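Local structure of glycosyl hydrolase (Rhizobium leguminosarum bv. trifolii, 5NDX) at residues A[157-162]-A[193-198]; A[324-329]-A[364-369]; A[359-364]-A[481-486]. The protein probably hydrolyses O-glycosidic bonds as a family 39 glycoside hydrolase, a bacterial orthologue of human alpha-L-iduronidase. The protein carries 2 engineered substitutions. All coordinates share one frame; numbering follows the deposited sequence.

Contact 1. Residues A[157-162]-A[193-198]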
loop_
_atom_site.group_PDB
_atom_site.type_symbol
_atom_site.label_atom_id
_atom_site.label_comp_id
_atom_site.label_asym_id
_atom_site.label_seq_id
_atom_site.Cartn_x
_atom_site.Cartn_y
_atom_site.Cartn_z
ATOM N N LYS A 157 -6.991 -28.641 -17.059
ATOM C CA LYS A 157 -8.280 -28.519 -17.729
ATOM C C LYS A 157 -9.311 -27.917 -16.785
ATOM O O LYS A 157 -10.075 -27.070 -17.193
ATOM C CB LYS A 157 -8.794 -29.876 -18.256
ATOM C CG LYS A 157 -9.448 -29.802 -19.638
ATOM C CD LYS A 157 -8.412 -30.001 -20.764
ATOM C CE LYS A 157 -9.041 -30.235 -22.143
ATOM N NZ LYS A 157 -9.638 -28.982 -22.698
ATOM N N GLY A 158 -9.332 -28.396 -15.540
ATOM C CA GLY A 158 -10.152 -27.811 -14.479
ATOM C C GLY A 158 -9.942 -26.293 -14.370
ATOM O O GLY A 158 -10.914 -25.550 -14.362
ATOM N N TYR A 159 -8.668 -25.881 -14.361
ATOM C CA TYR A 159 -8.245 -24.480 -14.232
ATOM C C TYR A 159 -8.775 -23.649 -15.378
ATOM O O TYR A 159 -9.375 -22.602 -15.177
ATOM C CB TYR A 159 -6.709 -24.333 -14.167
ATOM C CG TYR A 159 -6.308 -22.910 -13.790
ATOM C CD1 TYR A 159 -6.383 -22.475 -12.465
ATOM C CD2 TYR A 159 -5.950 -21.972 -14.760
ATOM C CE1 TYR A 159 -6.079 -21.163 -12.115
ATOM C CE2 TYR A 159 -5.633 -20.662 -14.406
ATOM C CZ TYR A 159 -5.710 -20.272 -13.085
ATOM O OH TYR A 159 -5.415 -19.001 -12.719
ATOM N N THR A 160 -8.580 -24.167 -16.576
ATOM C CA THR A 160 -8.979 -23.495 -17.788
ATOM C C THR A 160 -10.519 -23.375 -17.908
ATOM O O THR A 160 -11.040 -22.387 -18.428
ATOM C CB THR A 160 -8.245 -24.189 -18.963
ATOM O OG1 THR A 160 -7.804 -23.217 -19.898
ATOM C CG2 THR A 160 -9.064 -25.256 -19.639
ATOM N N ASN A 161 -11.258 -24.357 -17.390
ATOM C CA ASN A 161 -12.737 -24.282 -17.318
ATOM C C ASN A 161 -13.205 -23.278 -16.252
ATOM O O ASN A 161 -14.221 -22.616 -16.410
ATOM C CB ASN A 161 -13.349 -25.627 -16.890
ATOM C CG ASN A 161 -13.208 -26.731 -17.920
ATOM O OD1 ASN A 161 -12.971 -26.513 -19.113
ATOM N ND2 ASN A 161 -13.400 -27.938 -17.443
ATOM N N TYR A 162 -12.518 -23.305 -15.119
ATOM C CA TYR A 162 -12.690 -22.314 -14.049
ATOM C C TYR A 162 -12.535 -20.873 -14.579
ATOM O O TYR A 162 -13.400 -20.023 -14.312
ATOM C CB TYR A 162 -11.749 -22.643 -12.880
ATOM C CG TYR A 162 -11.417 -21.457 -12.001
ATOM C CD1 TYR A 162 -12.306 -21.009 -11.010
ATOM C CD2 TYR A 162 -10.226 -20.783 -12.168
ATOM C CE1 TYR A 162 -11.998 -19.914 -10.216
ATOM C CE2 TYR A 162 -9.909 -19.692 -11.388
ATOM C CZ TYR A 162 -10.812 -19.247 -10.434
ATOM O OH TYR A 162 -10.452 -18.166 -9.691
ATOM N N ARG A 193 1.638 -21.153 -18.462
ATOM C CA ARG A 193 1.744 -21.443 -19.900
ATOM C C ARG A 193 0.445 -21.932 -20.465
ATOM O O ARG A 193 0.039 -21.497 -21.545
ATOM C CB ARG A 193 2.856 -22.445 -20.178
ATOM C CG ARG A 193 4.219 -21.818 -19.964
ATOM C CD ARG A 193 5.377 -22.699 -20.439
ATOM N NE ARG A 193 5.890 -23.464 -19.319
ATOM C CZ ARG A 193 5.752 -24.773 -19.100
ATOM N NH1 ARG A 193 6.277 -25.298 -17.994
ATOM N NH2 ARG A 193 5.116 -25.571 -19.943
ATOM N N ALA A 194 -0.234 -22.778 -19.702
ATOM C CA ALA A 194 -1.536 -23.291 -20.126
ATOM C C ALA A 194 -2.590 -22.208 -20.272
ATOM O O ALA A 194 -3.379 -22.233 -21.223
ATOM C CB ALA A 194 -2.014 -24.365 -19.163
ATOM N N LEU A 195 -2.629 -21.229 -19.366
ATOM C CA LEU A 195 -3.702 -20.228 -19.444
ATOM C C LEU A 195 -3.462 -19.306 -20.632
ATOM O O LEU A 195 -4.387 -18.869 -21.314
ATOM C CB LEU A 195 -3.804 -19.441 -18.148
ATOM C CG LEU A 195 -5.071 -18.655 -17.736
ATOM C CD1 LEU A 195 -4.866 -17.150 -17.699
ATOM C CD2 LEU A 195 -6.348 -18.992 -18.475
ATOM N N MET A 196 -2.197 -19.004 -20.862
ATOM C CA MET A 196 -1.811 -18.167 -21.975
ATOM C C MET A 196 -2.173 -18.842 -23.310
ATOM O O MET A 196 -2.726 -18.182 -24.185
ATOM C CB MET A 196 -0.307 -17.868 -21.900
ATOM C CG MET A 196 0.113 -17.073 -20.635
ATOM S SD MET A 196 -1.007 -15.764 -20.066
ATOM C CE MET A 196 -0.356 -14.589 -21.131
ATOM N N ALA A 197 -1.854 -20.139 -23.440
ATOM C CA ALA A 197 -2.262 -20.933 -24.618
ATOM C C ALA A 197 -3.784 -20.904 -24.772
ATOM O O ALA A 197 -4.300 -20.553 -25.830
ATOM C CB ALA A 197 -1.754 -22.375 -24.516
ATOM N N HIS A 198 -4.487 -21.198 -23.682
ATOM C CA HIS A 198 -5.951 -21.147 -23.687
ATOM C C HIS A 198 -6.540 -19.816 -24.089
ATOM O O HIS A 198 -7.528 -19.775 -24.827
ATOM C CB HIS A 198 -6.483 -21.548 -22.322
ATOM C CG HIS A 198 -7.952 -21.778 -22.295
ATOM N ND1 HIS A 198 -8.816 -20.925 -21.658
ATOM C CD2 HIS A 198 -8.716 -22.765 -22.826
ATOM C CE1 HIS A 198 -10.049 -21.362 -21.807
ATOM N NE2 HIS A 198 -10.019 -22.479 -22.512
#
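His198 meets Thr160 by way of its first torsion: CG lies anti to the backbone N (chi1 -169°), beside the carbonyl carbon, and the imidazole swings across to the threonine. Tyr159 has almost the same torsion (chi1 -170°), and its ring reaches Leu195. The helices are 155-171 and 190-200, which follow consecutive parallel strands, 140-142 and 179-184, of the (beta/alpha)8 TIM barrel, so this is packing between neighbouring helices of the barrel's outer layer. Thr160 has the most surface covered by the contact, with its CA 6.4 Å from the CA of Leu195. The side chain of Thr160 lies over one face of the His198 imidazole, with CB 4.1 Å from the ring centroid and only 8° off the normal. The atom nearest the ring, however, is Thr160 OG1, which is modelled too close to it, so reading this as a CH-pi contact is doubtful. With an alanine here in place of His198 the imidazole is gone, which would probably open a gap beside the Thr160 side chain. Tyr159 also meets Trp151 edge-to-face, and its side chain lies about 8 Å from that of Gln146, a substituted residue at the predicted proton-donor position. Leu195 approaches the Tyr159 ring at its edge, close to the ring plane and with the two side chains roughly perpendicular; CG of Leu195 is 3.9 Å from CE2 of Tyr159.

Contact 2. Residues A[324-329]-A[364-369]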
loop_
_atom_site.group_PDB
_atom_site.type_symbol
_atom_site.label_atom_id
_atom_site.label_comp_id
_atom_site.label_asym_id
_atom_site.label_seq_id
_atom_site.Cartn_x
_atom_site.Cartn_y
_atom_site.Cartn_z
ATOM N N THR A 324 4.472 -6.988 7.751
ATOM C CA THR A 324 3.223 -6.358 8.195
ATOM C C THR A 324 3.488 -4.859 8.248
ATOM O O THR A 324 4.632 -4.407 8.520
ATOM C CB THR A 324 2.765 -6.865 9.587
ATOM O OG1 THR A 324 3.658 -6.421 10.601
ATOM C CG2 THR A 324 2.745 -8.406 9.635
ATOM N N ILE A 325 2.446 -4.086 7.984
ATOM C CA ILE A 325 2.531 -2.661 7.991
ATOM C C ILE A 325 2.275 -2.071 9.388
ATOM O O ILE A 325 2.487 -0.844 9.590
ATOM C CB ILE A 325 1.601 -1.985 6.937
ATOM C CG1 ILE A 325 0.182 -2.526 6.967
ATOM C CG2 ILE A 325 2.245 -2.093 5.569
ATOM C CD1 ILE A 325 -0.846 -1.698 6.249
ATOM N N PHE A 326 1.800 -2.883 10.322
ATOM C CA PHE A 326 1.716 -2.450 11.725
ATOM C C PHE A 326 2.365 -3.490 12.615
ATOM O O PHE A 326 2.342 -4.661 12.280
ATOM C CB PHE A 326 0.269 -2.285 12.204
ATOM C CG PHE A 326 -0.532 -1.277 11.412
ATOM C CD1 PHE A 326 -1.192 -1.670 10.287
ATOM C CD2 PHE A 326 -0.613 0.035 11.821
ATOM C CE1 PHE A 326 -1.923 -0.771 9.544
ATOM C CE2 PHE A 326 -1.317 0.972 11.062
ATOM C CZ PHE A 326 -1.974 0.557 9.930
ATOM N N ALA A 327 2.915 -3.032 13.737
ATOM C CA ALA A 327 3.272 -3.890 14.848
ATOM C C ALA A 327 2.077 -3.975 15.820
ATOM O O ALA A 327 1.609 -2.978 16.358
ATOM C CB ALA A 327 4.502 -3.339 15.537
ATOM N N TYR A 328 1.557 -5.174 15.969
ATOM C CA TYR A 328 0.403 -5.480 16.799
ATOM C C TYR A 328 0.922 -5.773 18.218
ATOM O O TYR A 328 1.822 -6.572 18.398
ATOM C CB TYR A 328 -0.334 -6.717 16.213
ATOM C CG TYR A 328 -1.369 -7.295 17.128
ATOM C CD1 TYR A 328 -2.655 -6.739 17.217
ATOM C CD2 TYR A 328 -1.062 -8.386 17.937
ATOM C CE1 TYR A 328 -3.605 -7.247 18.101
ATOM C CE2 TYR A 328 -2.009 -8.911 18.824
ATOM C CZ TYR A 328 -3.271 -8.351 18.915
ATOM O OH TYR A 328 -4.173 -8.866 19.843
ATOM N N PHE A 329 0.381 -5.066 19.195
ATOM C CA PHE A 329 0.579 -5.340 20.606
ATOM C C PHE A 329 -0.754 -5.798 21.170
ATOM O O PHE A 329 -1.765 -5.091 21.054
ATOM C CB PHE A 329 0.939 -4.065 21.344
ATOM C CG PHE A 329 2.304 -3.566 21.057
ATOM C CD1 PHE A 329 2.554 -2.774 19.935
ATOM C CD2 PHE A 329 3.330 -3.882 21.904
ATOM C CE1 PHE A 329 3.828 -2.304 19.678
ATOM C CE2 PHE A 329 4.598 -3.419 21.659
ATOM C CZ PHE A 329 4.839 -2.605 20.546
ATOM N N PRO A 364 7.521 0.846 8.623
ATOM C CA PRO A 364 8.009 1.436 7.380
ATOM C C PRO A 364 7.370 0.982 6.112
ATOM O O PRO A 364 7.402 1.736 5.144
ATOM C CB PRO A 364 9.518 1.153 7.389
ATOM C CG PRO A 364 9.836 1.093 8.863
ATOM C CD PRO A 364 8.635 0.472 9.510
ATOM N N GLY A 365 6.754 -0.193 6.094
ATOM C CA GLY A 365 6.022 -0.646 4.932
ATOM C C GLY A 365 4.880 0.307 4.545
ATOM O O GLY A 365 4.506 0.352 3.365
ATOM N N LEU A 366 4.292 0.995 5.540
ATOM C CA LEU A 366 3.183 1.923 5.334
ATOM C C LEU A 366 3.699 3.333 5.139
ATOM O O LEU A 366 3.284 3.994 4.191
ATOM C CB LEU A 366 2.159 1.915 6.493
ATOM C CG LEU A 366 0.927 2.816 6.362
ATOM C CD1 LEU A 366 0.263 2.587 5.005
ATOM C CD2 LEU A 366 -0.070 2.508 7.470
ATOM N N THR A 367 4.638 3.756 5.974
ATOM C CA THR A 367 5.155 5.113 5.889
ATOM C C THR A 367 5.860 5.361 4.584
ATOM O O THR A 367 5.761 6.455 4.006
ATOM C CB THR A 367 6.022 5.492 7.079
ATOM O OG1 THR A 367 7.119 4.574 7.188
ATOM C CG2 THR A 367 5.202 5.470 8.352
ATOM N N SER A 368 6.537 4.355 4.065
ATOM C CA SER A 368 7.166 4.512 2.773
ATOM C C SER A 368 6.082 4.830 1.707
ATOM O O SER A 368 6.314 5.666 0.838
ATOM C CB SER A 368 7.954 3.275 2.346
ATOM O OG SER A 368 7.090 2.160 2.356
ATOM N N MET A 369 4.951 4.128 1.774
ATOM C CA MET A 369 3.832 4.366 0.856
ATOM C C MET A 369 3.150 5.709 1.046
ATOM O O MET A 369 2.684 6.308 0.051
ATOM C CB MET A 369 2.840 3.204 0.902
ATOM C CG MET A 369 3.504 1.916 0.400
ATOM S SD MET A 369 2.372 0.553 0.480
ATOM C CE MET A 369 1.780 0.493 -1.196
HETATM O O HOH W 1 6.574 -2.629 7.590
#
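Ile325 and Leu366 bury most of the surface here, and they meet near their backbones: CB of Ile325 is 4.0 Å from CB of Leu366. With chi1 at 48°, Ile325 places CG1 between its backbone N and carbonyl carbon and turns CG2 onto the first turn of helix 364-372, where that methyl lies 3.7 Å from Leu366 N. The third participant is Gly365, whose CA approaches the CA of Ile325 to 5.1 Å. A CB on Gly365 would come tight against Ile325 CG2, consistent with a glycine where the backbones come this close. Leu366 also sends its CD2 methyl toward the ring of Phe326, 3.7 Å from CZ, an oblique approach.

No direct hydrogen bond joins the segments, but a water links them: it donates to Thr324 O (2.8 Å) and accepts from Gly365 N (2.9 Å), serving an amide at the start of the helix. Pro364 O takes two bonds from Ser368, one turn further on, through its N and through OG, the latter 2.8 Å away and in the carbonyl plane. Tyr44 of helix 36-45 touches both Phe326 and Leu366, while Pro364 and Ser368 rest on helix 282-300. Helix 364-372 thus lies between the helices that follow the first and seventh barrel strands, consistent with the place of the eighth helix in a TIM barrel, reached here through an inserted antiparallel strand pair.

Contact 3. Residues A[359-364]-A[481-486]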
loop_
_atom_site.group_PDB
_atom_site.type_symbol
_atom_site.label_atom_id
_atom_site.label_comp_id
_atom_site.label_asym_id
_atom_site.label_seq_id
_atom_site.Cartn_x
_atom_site.Cartn_y
_atom_site.Cartn_z
ATOM N N ASP A 359 -3.100 -2.449 20.650
ATOM C CA ASP A 359 -2.558 -1.266 20.048
ATOM C C ASP A 359 -1.761 -1.697 18.824
ATOM O O ASP A 359 -1.043 -2.725 18.850
ATOM C CB ASP A 359 -1.687 -0.517 21.041
ATOM C CG ASP A 359 -2.504 0.297 22.041
ATOM O OD1 ASP A 359 -2.972 1.380 21.662
ATOM O OD2 ASP A 359 -2.680 -0.149 23.198
ATOM N N ILE A 360 -1.849 -0.878 17.786
ATOM C CA ILE A 360 -1.034 -1.051 16.598
ATOM C C ILE A 360 -0.223 0.204 16.323
ATOM O O ILE A 360 -0.709 1.330 16.460
ATOM C CB ILE A 360 -1.838 -1.422 15.337
ATOM C CG1 ILE A 360 -3.009 -0.482 15.088
ATOM C CG2 ILE A 360 -2.276 -2.860 15.470
ATOM C CD1 ILE A 360 -3.803 -0.833 13.848
ATOM N N ILE A 361 1.042 -0.033 15.953
ATOM C CA ILE A 361 1.962 0.990 15.624
ATOM C C ILE A 361 2.400 0.839 14.151
ATOM O O ILE A 361 2.768 -0.245 13.718
ATOM C CB ILE A 361 3.165 0.917 16.561
ATOM C CG1 ILE A 361 2.773 1.137 18.021
ATOM C CG2 ILE A 361 4.212 1.929 16.175
ATOM C CD1 ILE A 361 2.200 2.512 18.360
ATOM N N LYS A 362 2.341 1.914 13.395
ATOM C CA LYS A 362 2.812 1.956 11.987
ATOM C C LYS A 362 4.253 1.659 11.784
ATOM O O LYS A 362 5.112 2.180 12.466
ATOM C CB LYS A 362 2.582 3.341 11.368
ATOM C CG LYS A 362 1.169 3.562 11.035
ATOM C CD LYS A 362 0.656 4.994 10.724
ATOM C CE LYS A 362 1.551 5.930 10.023
ATOM N NZ LYS A 362 0.772 7.175 9.572
ATOM N N LYS A 363 4.508 0.874 10.764
ATOM C CA LYS A 363 5.849 0.448 10.400
ATOM C C LYS A 363 6.235 1.017 9.023
ATOM O O LYS A 363 5.368 1.566 8.316
ATOM C CB LYS A 363 5.880 -1.085 10.368
ATOM C CG LYS A 363 5.877 -1.718 11.746
ATOM C CD LYS A 363 5.643 -3.228 11.682
ATOM C CE LYS A 363 6.783 -3.977 10.998
ATOM N NZ LYS A 363 6.359 -5.371 10.818
ATOM N N PRO A 364 7.521 0.846 8.623
ATOM C CA PRO A 364 8.009 1.436 7.380
ATOM C C PRO A 364 7.370 0.982 6.112
ATOM O O PRO A 364 7.402 1.736 5.144
ATOM C CB PRO A 364 9.518 1.153 7.389
ATOM C CG PRO A 364 9.836 1.093 8.863
ATOM C CD PRO A 364 8.635 0.472 9.510
ATOM N N ALA A 481 2.400 6.299 28.274
ATOM C CA ALA A 481 3.407 7.285 27.855
ATOM C C ALA A 481 4.353 6.728 26.768
ATOM O O ALA A 481 4.740 7.446 25.866
ATOM C CB ALA A 481 4.229 7.791 29.040
ATOM N N GLN A 482 4.706 5.456 26.865
ATOM C CA GLN A 482 5.572 4.795 25.854
ATOM C C GLN A 482 4.901 4.679 24.493
ATOM O O GLN A 482 5.493 5.000 23.463
ATOM C CB GLN A 482 6.046 3.441 26.364
ATOM C CG GLN A 482 7.136 3.619 27.397
ATOM C CD GLN A 482 7.515 2.340 28.132
ATOM O OE1 GLN A 482 6.741 1.383 28.205
ATOM N NE2 GLN A 482 8.759 2.296 28.609
ATOM N N PHE A 483 3.631 4.318 24.515
ATOM C CA PHE A 483 2.828 4.337 23.322
ATOM C C PHE A 483 2.691 5.735 22.683
ATOM O O PHE A 483 2.722 5.837 21.447
ATOM C CB PHE A 483 1.452 3.746 23.560
ATOM C CG PHE A 483 1.391 2.240 23.436
ATOM C CD1 PHE A 483 1.804 1.606 22.283
ATOM C CD2 PHE A 483 0.845 1.464 24.454
ATOM C CE1 PHE A 483 1.723 0.227 22.146
ATOM C CE2 PHE A 483 0.744 0.092 24.327
ATOM C CZ PHE A 483 1.216 -0.536 23.184
ATOM N N ALA A 484 2.586 6.782 23.495
ATOM C CA ALA A 484 2.493 8.151 22.988
ATOM C C ALA A 484 3.834 8.497 22.308
ATOM O O ALA A 484 3.857 9.130 21.262
ATOM C CB ALA A 484 2.156 9.182 24.100
ATOM N N GLU A 485 4.936 8.049 22.887
ATOM C CA GLU A 485 6.247 8.235 22.281
ATOM C C GLU A 485 6.358 7.474 20.945
ATOM O O GLU A 485 6.851 8.016 19.979
ATOM C CB GLU A 485 7.337 7.870 23.308
ATOM C CG GLU A 485 8.769 8.002 22.851
ATOM C CD GLU A 485 9.827 7.416 23.873
ATOM O OE1 GLU A 485 9.482 6.846 24.969
ATOM O OE2 GLU A 485 11.029 7.538 23.555
ATOM N N LEU A 486 5.846 6.252 20.864
ATOM C CA LEU A 486 5.874 5.487 19.620
ATOM C C LEU A 486 5.002 6.091 18.557
ATOM O O LEU A 486 5.392 6.140 17.377
ATOM C CB LEU A 486 5.462 4.010 19.832
ATOM C CG LEU A 486 6.355 3.158 20.741
ATOM C CD1 LEU A 486 5.844 1.745 20.751
ATOM C CD2 LEU A 486 7.831 3.136 20.384
#
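Asp359 and Ile361, alternate residues of strand 358-362, face Phe483 and Leu486, one turn apart on helix 480-489, in a strand-on-helix packing where the two short axes run 9.8 Å apart. The strand belongs to the antiparallel pair inserted after the last TIM-barrel strand; the helix lies in the connection between strands 436-445 and 493-503 of the large mixed sheet. In Asp359, CG lies anti to the carbonyl carbon, beside the backbone N, which puts both CB and the carboxylate over one face of the Phe483 ring. CB makes a CH-pi contact, 4.0 Å from the ring centroid and 29° off the normal, and the moderately inclined carboxylate lies near the rim with OD2 3.6 Å from CE2 of Phe483. That carboxylate has ionic partners elsewhere: OD1 pairs with Arg487 and OD2 with Arg549, while Leu546 N also bonds to OD2. The aspartate is therefore held at its charged end while its methylene covers the aromatic face. In Ile361 both chi1 (-62°) and chi2 (-64°) bend the chain, setting CD1 between the two helix residues: the methyl meets the edge of the Phe483 ring, near its plane, 4.0 Å from CD1 of Phe483, and the same methyl, CD1 of Ile361, also lies 3.9 Å from CB of Leu486.

Along the chain, contact 1 closes before the others open, whereas contacts 2 and 3 interleave and share Pro364. Contact 1 lies far off, its centre about 37 Å from that of contact 2 and about 47 Å from that of contact 3, among the helices behind barrel strands four and five. Contacts 2 and 3 have centres about 11 Å apart and are joined by the sheet of strands 326-330 and 358-362, with probable hydrogen bonds from Phe329 N to Asp359 O and from Ala327 N to Ile361 O. That pair has helix 364-372 at one end and packs against helix 480-489 through Asp359 and Ile361, so contacts 2 and 3 probably join the barrel to the sheet-rich remainder.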